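Local coordinates for protein type III pantothenate kinase (Campylobacter jejuni, PDB 2NRH) that probably phosphorylates pantothenate with ATP, the first step of coenzyme A biosynthesis, working as a homodimer that depends on a monovalent cation, at residues 80-85 against 203-208. The protein carries 2 engineered substitutions. Numbering follows the deposited sequence.
Sequences ACYTIE and IKENPN
Tyr-82 and Glu-205 make the whole contact, through one weak hydrogen bond from the phenol to the carboxylate. OH of Tyr-82 donates to OE1 of Glu-205 across 3.3 Å. The oxygen sits at the edge of the ring, near its plane, and on the CE2 side, 4.0 Å from that carbon. Ring and carboxylate are turned 64° against each other, so the two groups do not lie flat together. In Tyr-82, CG stands anti to the backbone N (chi1 -157°), which brings the phenol OH to OE1 of Glu-205; Glu-205, extended beyond CG, reaches OE1 to the phenol. Only about 60 Å² is buried between the segments.

In this ASKHA-type (actin-like ATPase) fold, segment 80-85 continues from helix 75-81 and packs Ala-80, Cys-81 and Ile-84 on Val-89 of strand 87-92, while 203-208 follows helix 194-204 and touches the linker after strand 57-59 at Leu-60 and Tyr-63. A type I turn spans Cys-81 to Ile-84, closed by Ile-84 N to Cys-81 O at 3.1 Å. Ile-75 and Asp-76, a predicted substrate-binding residue and the predicted proton acceptor, belong to helix 75-81.

Phe-64 meets the Tyr-82 ring edge-to-face, and Lys-201 makes a cation-pi contact with it while its NZ hydrogen-bonds to Tyr-82 O. Beyond Glu-205, ND2 of Asn-206 bonds back to the carbonyl of Ile-202 in helix 194-204.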
# COMPACT_ATOMS: atom_id res chain seq x y z
N ALA B 80 0.61 9.95 20.21
CA ALA B 80 -0.70 10.21 19.55
C ALA B 80 -1.83 9.40 20.14
O ALA B 80 -2.99 9.82 20.05
CB ALA B 80 -0.65 9.97 18.06
N CYS B 81 -1.50 8.23 20.68
CA CYS B 81 -2.50 7.40 21.38
C CYS B 81 -2.76 7.88 22.81
O CYS B 81 -3.73 7.46 23.44
CB CYS B 81 -2.07 5.93 21.43
SG CYS B 81 -2.18 5.17 19.81
N TYR B 82 -1.88 8.70 23.32
CA TYR B 82 -1.78 8.90 24.73
C TYR B 82 -3.02 9.59 25.35
O TYR B 82 -3.35 9.30 26.51
CB TYR B 82 -0.55 9.72 25.06
CG TYR B 82 -0.05 9.53 26.47
CD1 TYR B 82 0.19 8.25 26.97
CD2 TYR B 82 0.18 10.62 27.30
CE1 TYR B 82 0.65 8.06 28.23
CE2 TYR B 82 0.66 10.42 28.60
CZ TYR B 82 0.90 9.13 29.03
OH TYR B 82 1.40 8.89 30.28
N THR B 83 -3.65 10.55 24.65
CA THR B 83 -4.81 11.26 25.27
C THR B 83 -6.13 10.51 24.98
O THR B 83 -7.22 10.99 25.28
CB THR B 83 -4.93 12.68 24.79
OG1 THR B 83 -5.03 12.68 23.36
CG2 THR B 83 -3.76 13.47 25.20
N ILE B 84 -6.01 9.31 24.42
CA ILE B 84 -7.16 8.50 23.99
C ILE B 84 -7.35 7.28 24.89
O ILE B 84 -6.41 6.55 25.17
CB ILE B 84 -7.07 8.20 22.43
CG1 ILE B 84 -7.41 9.51 21.68
CG2 ILE B 84 -8.03 7.10 21.97
CD1 ILE B 84 -6.47 9.87 20.65
N GLU B 85 -8.58 7.11 25.38
CA GLU B 85 -8.97 6.03 26.29
C GLU B 85 -9.47 4.85 25.51
O GLU B 85 -9.23 3.73 25.88
CB GLU B 85 -10.08 6.52 27.25
CG GLU B 85 -9.57 7.38 28.51
CD GLU B 85 -10.64 8.37 29.11
OE1 GLU B 85 -11.90 8.23 28.90
OE2 GLU B 85 -10.20 9.33 29.79
N ILE B 203 3.39 16.72 30.44
CA ILE B 203 3.89 17.86 31.17
C ILE B 203 2.95 18.22 32.30
O ILE B 203 3.39 18.62 33.37
CB ILE B 203 4.16 19.05 30.24
CG1 ILE B 203 5.40 18.76 29.41
CG2 ILE B 203 4.48 20.30 31.02
CD1 ILE B 203 5.34 19.24 27.99
N LYS B 204 1.65 18.04 32.07
CA LYS B 204 0.66 18.34 33.10
C LYS B 204 0.68 17.27 34.18
O LYS B 204 0.06 17.45 35.23
CB LYS B 204 -0.75 18.52 32.51
CG LYS B 204 -1.47 17.21 32.12
CD LYS B 204 -3.04 17.31 32.15
CE LYS B 204 -3.60 16.69 33.47
NZ LYS B 204 -3.68 15.16 33.41
N GLU B 205 1.41 16.18 33.93
CA GLU B 205 1.49 15.00 34.82
C GLU B 205 2.80 14.93 35.59
O GLU B 205 2.96 14.12 36.50
CB GLU B 205 1.35 13.70 34.02
CG GLU B 205 0.02 13.50 33.37
CD GLU B 205 -0.18 12.11 32.72
OE1 GLU B 205 0.80 11.32 32.49
OE2 GLU B 205 -1.35 11.80 32.42
N ASN B 206 3.77 15.73 35.15
CA ASN B 206 5.07 15.84 35.78
C ASN B 206 5.36 17.34 35.73
O ASN B 206 6.13 17.77 34.89
CB ASN B 206 6.15 15.05 35.02
CG ASN B 206 5.73 13.62 34.64
OD1 ASN B 206 6.19 12.65 35.24
ND2 ASN B 206 4.90 13.49 33.60
N PRO B 207 4.71 18.14 36.58
CA PRO B 207 4.92 19.60 36.52
C PRO B 207 6.33 20.07 36.94
O PRO B 207 6.74 21.18 36.54
CB PRO B 207 3.85 20.17 37.45
CG PRO B 207 2.87 18.99 37.68
CD PRO B 207 3.72 17.78 37.62
N ASN B 208 7.05 19.22 37.69
CA ASN B 208 8.47 19.45 38.05
C ASN B 208 9.36 19.65 36.79
O ASN B 208 10.44 20.26 36.86
CB ASN B 208 9.03 18.30 38.93
CG ASN B 208 8.13 17.94 40.18
OD1 ASN B 208 7.97 16.75 40.52
ND2 ASN B 208 7.57 18.95 40.85